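Local coordinates for hydrolase, isochorismatase family (Pseudomonas putida KT2440, PDB 4H17), which probably acts as a hydrolase of the isochorismatase family, at residues L26-L40 and P65-F79. Residues are numbered along the deposited sequence; the frame is centred on the assembly and turned at random.
With SO4 (sulfate ion), chain E; EDO (1,2-ethanediol), chain G; SO4 (sulfate ion), chain C.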
loop_
_atom_site.group_PDB
_atom_site.type_symbol
_atom_site.label_atom_id
_atom_site.label_comp_id
_atom_site.label_asym_id
_atom_site.label_seq_id
_atom_site.Cartn_x
_atom_site.Cartn_y
_atom_site.Cartn_z
ATOM N N LEU A 26 10.402 10.000 -15.004
ATOM C CA LEU A 26 10.669 8.565 -14.771
ATOM C C LEU A 26 11.320 8.408 -13.396
ATOM O O LEU A 26 12.263 9.131 -13.062
ATOM C CB LEU A 26 11.621 7.986 -15.801
ATOM C CG LEU A 26 12.102 6.536 -15.605
ATOM C CD1 LEU A 26 10.968 5.523 -15.673
ATOM C CD2 LEU A 26 13.156 6.211 -16.638
ATOM N N ILE A 27 10.766 7.529 -12.584
ATOM C CA ILE A 27 11.261 7.230 -11.229
ATOM C C ILE A 27 11.641 5.759 -11.120
ATOM O O ILE A 27 10.806 4.880 -11.340
ATOM C CB ILE A 27 10.231 7.567 -10.125
ATOM C CG1 ILE A 27 9.710 9.022 -10.258
ATOM C CG2 ILE A 27 10.842 7.306 -8.734
ATOM C CD1 ILE A 27 8.570 9.399 -9.341
ATOM N N ILE A 28 12.921 5.506 -10.792
ATOM C CA ILE A 28 13.428 4.148 -10.639
ATOM C C ILE A 28 13.700 3.934 -9.153
ATOM O O ILE A 28 14.584 4.566 -8.570
ATOM C CB ILE A 28 14.731 3.922 -11.421
ATOM C CG1 ILE A 28 14.520 4.290 -12.887
ATOM C CG2 ILE A 28 15.189 2.460 -11.289
ATOM C CD1 ILE A 28 15.764 4.237 -13.727
ATOM N N ILE A 29 12.946 3.029 -8.555
ATOM C CA ILE A 29 12.998 2.799 -7.098
ATOM C C ILE A 29 13.877 1.606 -6.752
ATOM O O ILE A 29 13.601 0.439 -7.127
ATOM C CB ILE A 29 11.581 2.617 -6.549
ATOM C CG1 ILE A 29 10.767 3.896 -6.750
ATOM C CG2 ILE A 29 11.606 2.242 -5.085
ATOM C CD1 ILE A 29 9.296 3.825 -6.377
ATOM N N ASP A 30 14.990 1.887 -6.063
ATOM C CA ASP A 30 15.755 0.884 -5.354
ATOM C C ASP A 30 16.441 -0.130 -6.265
ATOM O O ASP A 30 16.424 -1.312 -5.966
ATOM C CB ASP A 30 14.899 0.161 -4.296
ATOM C CG ASP A 30 14.323 1.112 -3.231
ATOM O OD1 ASP A 30 14.881 2.221 -2.995
ATOM O OD2 ASP A 30 13.326 0.679 -2.600
ATOM N N ALA A 31 17.008 0.320 -7.383
ATOM C CA ALA A 31 17.652 -0.626 -8.311
ATOM C C ALA A 31 19.065 -0.943 -7.796
ATOM O O ALA A 31 20.096 -0.525 -8.349
ATOM C CB ALA A 31 17.627 -0.072 -9.724
ATOM N N GLN A 32 19.086 -1.704 -6.703
ATOM C CA GLN A 32 20.302 -1.957 -5.930
ATOM C C GLN A 32 20.669 -3.434 -5.829
ATOM O O GLN A 32 19.829 -4.311 -5.944
ATOM C CB GLN A 32 20.173 -1.392 -4.540
ATOM C CG GLN A 32 19.960 0.103 -4.521
ATOM C CD GLN A 32 19.746 0.601 -3.135
ATOM O OE1 GLN A 32 18.596 0.805 -2.682
ATOM N NE2 GLN A 32 20.868 0.850 -2.425
ATOM N N LYS A 33 21.957 -3.680 -5.573
ATOM C CA LYS A 33 22.500 -5.047 -5.618
ATOM C C LYS A 33 21.991 -5.987 -4.477
ATOM O O LYS A 33 22.007 -7.229 -4.629
ATOM C CB LYS A 33 24.032 -5.026 -5.654
ATOM C CG LYS A 33 24.663 -4.388 -6.856
ATOM C CD LYS A 33 26.180 -4.580 -6.854
ATOM C CE LYS A 33 26.823 -4.077 -8.112
ATOM N NZ LYS A 33 28.296 -4.156 -7.968
ATOM N N GLU A 34 21.493 -5.411 -3.379
ATOM C CA GLU A 34 20.857 -6.153 -2.301
ATOM C C GLU A 34 19.873 -7.179 -2.849
ATOM O O GLU A 34 19.812 -8.298 -2.348
ATOM C CB GLU A 34 20.127 -5.183 -1.371
ATOM C CG GLU A 34 19.404 -5.854 -0.217
ATOM C CD GLU A 34 20.308 -6.444 0.852
ATOM O OE1 GLU A 34 21.215 -5.737 1.345
ATOM O OE2 GLU A 34 20.134 -7.615 1.233
ATOM N N TYR A 35 19.186 -6.826 -3.933
ATOM C CA TYR A 35 18.110 -7.643 -4.450
ATOM C C TYR A 35 18.563 -8.772 -5.369
ATOM O O TYR A 35 17.691 -9.473 -5.947
ATOM C CB TYR A 35 17.098 -6.766 -5.168
ATOM C CG TYR A 35 16.401 -5.742 -4.318
ATOM C CD1 TYR A 35 15.658 -6.129 -3.195
ATOM C CD2 TYR A 35 16.475 -4.372 -4.622
ATOM C CE1 TYR A 35 14.996 -5.182 -2.437
ATOM C CE2 TYR A 35 15.821 -3.435 -3.844
ATOM C CZ TYR A 35 15.093 -3.837 -2.769
ATOM O OH TYR A 35 14.479 -2.756 -2.139
ATOM N N LEU A 36 19.881 -8.885 -5.616
ATOM C CA LEU A 36 20.373 -9.892 -6.580
ATOM C C LEU A 36 20.833 -11.193 -5.896
ATOM O O LEU A 36 21.120 -12.200 -6.565
ATOM C CB LEU A 36 21.506 -9.287 -7.402
ATOM C CG LEU A 36 21.272 -8.051 -8.275
ATOM C CD1 LEU A 36 22.511 -7.550 -9.020
ATOM C CD2 LEU A 36 20.139 -8.279 -9.249
ATOM N N SER A 37 20.908 -11.190 -4.574
ATOM C CA SER A 37 21.363 -12.343 -3.832
ATOM C C SER A 37 20.842 -12.274 -2.386
ATOM O O SER A 37 20.277 -11.275 -1.992
ATOM C CB SER A 37 22.896 -12.423 -3.865
ATOM O OG SER A 37 23.452 -11.404 -3.047
ATOM N N GLY A 38 21.052 -13.328 -1.605
ATOM C CA GLY A 38 20.604 -13.391 -0.200
ATOM C C GLY A 38 19.086 -13.512 -0.001
ATOM O O GLY A 38 18.367 -13.826 -0.931
ATOM N N PRO A 39 18.602 -13.271 1.237
ATOM C CA PRO A 39 17.185 -13.395 1.564
ATOM C C PRO A 39 16.311 -12.418 0.796
ATOM O O PRO A 39 15.103 -12.673 0.630
ATOM C CB PRO A 39 17.133 -13.097 3.083
ATOM C CG PRO A 39 18.387 -12.380 3.376
ATOM C CD PRO A 39 19.407 -12.847 2.388
ATOM N N LEU A 40 16.872 -11.299 0.323
ATOM C CA LEU A 40 16.086 -10.319 -0.438
ATOM C C LEU A 40 16.271 -10.501 -1.955
ATOM O O LEU A 40 15.871 -9.667 -2.719
ATOM C CB LEU A 40 16.376 -8.874 -0.002
ATOM C CG LEU A 40 16.014 -8.589 1.447
ATOM C CD1 LEU A 40 16.526 -7.198 1.757
ATOM C CD2 LEU A 40 14.497 -8.691 1.649
ATOM N N PRO A 65 13.108 13.839 -17.490
ATOM C CA PRO A 65 13.599 13.846 -16.110
ATOM C C PRO A 65 13.624 12.460 -15.567
ATOM O O PRO A 65 12.638 11.696 -15.777
ATOM C CB PRO A 65 12.574 14.721 -15.379
ATOM C CG PRO A 65 11.865 15.476 -16.432
ATOM C CD PRO A 65 11.807 14.529 -17.599
ATOM N N ILE A 66 14.737 12.107 -14.904
ATOM C CA ILE A 66 14.893 10.787 -14.367
ATOM C C ILE A 66 15.329 10.887 -12.914
ATOM O O ILE A 66 16.309 11.582 -12.588
ATOM C CB ILE A 66 15.971 9.987 -15.138
ATOM C CG1 ILE A 66 15.600 9.880 -16.627
ATOM C CG2 ILE A 66 16.228 8.632 -14.492
ATOM C CD1 ILE A 66 16.744 9.450 -17.529
ATOM N N ILE A 67 14.600 10.185 -12.067
ATOM C CA ILE A 67 14.838 10.181 -10.599
ATOM C C ILE A 67 15.150 8.770 -10.132
ATOM O O ILE A 67 14.384 7.826 -10.378
ATOM C CB ILE A 67 13.620 10.662 -9.842
ATOM C CG1 ILE A 67 13.300 12.101 -10.227
ATOM C CG2 ILE A 67 13.849 10.444 -8.356
ATOM C CD1 ILE A 67 11.954 12.618 -9.738
ATOM N N HIS A 68 16.327 8.593 -9.555
ATOM C CA HIS A 68 16.742 7.335 -8.963
ATOM C C HIS A 68 16.610 7.428 -7.435
ATOM O O HIS A 68 17.150 8.354 -6.800
ATOM C CB HIS A 68 18.208 7.041 -9.283
ATOM C CG HIS A 68 18.564 7.125 -10.732
ATOM N ND1 HIS A 68 18.696 6.000 -11.518
ATOM C CD2 HIS A 68 18.846 8.175 -11.531
ATOM C CE1 HIS A 68 19.022 6.364 -12.747
ATOM N NE2 HIS A 68 19.137 7.678 -12.778
ATOM N N VAL A 69 15.933 6.456 -6.863
ATOM C CA VAL A 69 15.771 6.339 -5.424
ATOM C C VAL A 69 16.579 5.142 -4.910
ATOM O O VAL A 69 16.511 4.083 -5.523
ATOM C CB VAL A 69 14.269 6.170 -5.092
ATOM C CG1 VAL A 69 14.074 5.956 -3.620
ATOM C CG2 VAL A 69 13.440 7.359 -5.590
ATOM N N ARG A 70 17.273 5.281 -3.778
ATOM C CA ARG A 70 17.904 4.174 -3.100
ATOM C C ARG A 70 17.654 4.239 -1.611
ATOM O O ARG A 70 17.399 5.315 -1.050
ATOM C CB ARG A 70 19.438 4.212 -3.274
ATOM C CG ARG A 70 19.935 3.811 -4.639
ATOM C CD ARG A 70 21.440 3.595 -4.616
ATOM N NE ARG A 70 22.199 4.851 -4.441
ATOM C CZ ARG A 70 23.536 4.947 -4.600
ATOM N NH1 ARG A 70 24.281 3.888 -4.839
ATOM N NH2 ARG A 70 24.129 6.133 -4.478
ATOM N N HIS A 71 17.796 3.088 -0.970
ATOM C CA HIS A 71 17.814 3.002 0.478
ATOM C C HIS A 71 19.006 3.738 1.055
ATOM O O HIS A 71 20.131 3.660 0.515
ATOM C CB HIS A 71 17.907 1.574 0.938
ATOM C CG HIS A 71 16.654 0.789 0.795
ATOM N ND1 HIS A 71 16.110 0.054 1.820
ATOM C CD2 HIS A 71 15.858 0.599 -0.271
ATOM C CE1 HIS A 71 14.999 -0.518 1.406
ATOM N NE2 HIS A 71 14.852 -0.244 0.123
ATOM N N LEU A 72 18.776 4.416 2.173
ATOM C CA LEU A 72 19.894 4.874 2.981
ATOM C C LEU A 72 20.703 3.672 3.469
ATOM O O LEU A 72 21.940 3.709 3.431
ATOM C CB LEU A 72 19.406 5.696 4.151
ATOM C CG LEU A 72 19.039 7.124 3.778
ATOM C CD1 LEU A 72 18.166 7.707 4.880
ATOM C CD2 LEU A 72 20.296 7.967 3.568
ATOM N N GLY A 73 20.032 2.588 3.847
ATOM C CA GLY A 73 20.745 1.408 4.365
ATOM C C GLY A 73 21.453 1.570 5.692
ATOM O O GLY A 73 21.435 2.638 6.354
ATOM N N THR A 74 22.133 0.491 6.047
ATOM C CA THR A 74 22.864 0.411 7.293
ATOM C C THR A 74 24.281 -0.072 6.977
ATOM O O THR A 74 24.438 -1.050 6.317
ATOM C CB THR A 74 22.165 -0.580 8.252
ATOM O OG1 THR A 74 20.807 -0.176 8.503
ATOM C CG2 THR A 74 22.841 -0.663 9.581
ATOM N N VAL A 75 25.283 0.646 7.480
ATOM C CA VAL A 75 26.671 0.236 7.388
ATOM C C VAL A 75 26.789 -1.127 8.052
ATOM O O VAL A 75 26.383 -1.353 9.216
ATOM C CB VAL A 75 27.626 1.238 8.036
ATOM C CG1 VAL A 75 29.026 0.645 8.076
ATOM C CG2 VAL A 75 27.580 2.547 7.264
ATOM N N GLY A 76 27.354 -2.056 7.299
ATOM C CA GLY A 76 27.470 -3.459 7.709
ATOM C C GLY A 76 26.202 -4.281 7.662
ATOM O O GLY A 76 26.192 -5.438 8.047
ATOM N N GLY A 77 25.138 -3.685 7.164
ATOM C CA GLY A 77 23.797 -4.285 7.241
ATOM C C GLY A 77 23.131 -4.362 5.897
ATOM O O GLY A 77 23.776 -4.414 4.856
ATOM N N ARG A 78 21.806 -4.395 5.897
ATOM C CA ARG A 78 21.070 -4.450 4.667
ATOM C C ARG A 78 21.193 -3.140 3.870
ATOM O O ARG A 78 21.221 -2.056 4.453
ATOM C CB ARG A 78 19.596 -4.807 4.980
ATOM C CG ARG A 78 19.397 -6.199 5.605
ATOM C CD ARG A 78 19.659 -7.306 4.600
ATOM N NE ARG A 78 19.846 -8.598 5.254
ATOM C CZ ARG A 78 20.403 -9.670 4.690
ATOM N NH1 ARG A 78 20.827 -9.661 3.422
ATOM N NH2 ARG A 78 20.516 -10.774 5.397
ATOM N N PHE A 79 21.292 -3.256 2.548
ATOM C CA PHE A 79 21.533 -2.141 1.634
ATOM C C PHE A 79 22.748 -1.322 2.060
ATOM O O PHE A 79 22.796 -0.117 1.860
ATOM C CB PHE A 79 20.293 -1.215 1.537
ATOM C CG PHE A 79 19.004 -1.956 1.189
ATOM C CD1 PHE A 79 18.243 -2.595 2.144
ATOM C CD2 PHE A 79 18.605 -2.054 -0.159
ATOM C CE1 PHE A 79 17.087 -3.284 1.809
ATOM C CE2 PHE A 79 17.440 -2.745 -0.499
ATOM C CZ PHE A 79 16.697 -3.370 0.480
HETATM S S SO4 E . 17.035 1.014 5.009
HETATM O O1 SO4 E . 15.586 0.612 5.137
HETATM O O2 SO4 E . 17.641 0.773 6.359
HETATM O O3 SO4 E . 17.215 2.310 4.448
HETATM O O4 SO4 E . 17.620 -0.049 4.152
HETATM C C1 EDO G . 20.063 -4.757 9.897
HETATM O O1 EDO G . 21.474 -5.027 9.732
HETATM C C2 EDO G . 19.720 -3.455 9.234
HETATM O O2 EDO G . 19.919 -3.529 7.813
HETATM S S SO4 C . 11.679 -2.391 -0.141
HETATM O O1 SO4 C . 12.307 -1.052 -0.153
HETATM O O2 SO4 C . 10.583 -2.461 -1.074
HETATM O O3 SO4 C . 11.121 -2.600 1.217
HETATM O O4 SO4 C . 12.657 -3.477 -0.332
HETATM O O HOH W 1 17.465 3.065 -8.252
HETATM O O HOH W 2 21.822 1.728 0.018
#
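Strands 24-29 and 66-71 are the parallel pair of a beta-alpha-beta unit in the Rossmann-like isochorismatase fold, and the loops after them meet beside two bound sulfates. Leu26 pairs with Ile66 and Ile29 with Val69. Five backbone hydrogen bonds join the strands, from Leu26 N to Pro65 O through to Asp30 N to Val69 O. On one face Ile27 CG2 meets Val69 CG2 at 4.1 Å. On the other, Ile28 CD1 touches His68 CE1, while His68 NE2 hydrogen-bonds Glu98 OE1.

Beyond the strands the contact turns polar. Gln32 is extended past CG, which carries its amide across the Arg70 chain, and OE1 accepts His71 N at 3.0 Å. A water joins Gln32 NE2 to the carbonyl oxygens of His71 and Phe79.

Glu34 grips the second loop with both oxygens. OE1 takes Phe79 N at 2.8 Å from above the carboxylate plane. OE2 uses its syn lone pair for a salt bridge to Arg78 NH1 (3.1 Å), the carboxylate and guanidinium planes 75° apart. Pro39 CG lies over a face of this guanidinium.

The Phe79 ring is sandwiched: Glu34 CG sits 3.7 Å from its centroid on one face, and His71 ND1 lies over the other. Its edge points at the face of Tyr35, planes 73° apart. His71 gives ND1 to O4 of sulfate E and NE2 to O1 of sulfate C, whose O4 accepts Tyr35 OH at 2.7 Å. The NE2 bond to Asp30 OD2 is weak. The anions probably come from the crystallisation liquor.

Helix 45-61 packs on Leu26 and Ile28, and helix 114-121 covers Ile67 on the opposite face. Strand 125-131 flanks strand 24-29, strand 99-103 flanks 66-71, and Leu11 of the second subunit packs on Pro39 and Arg78.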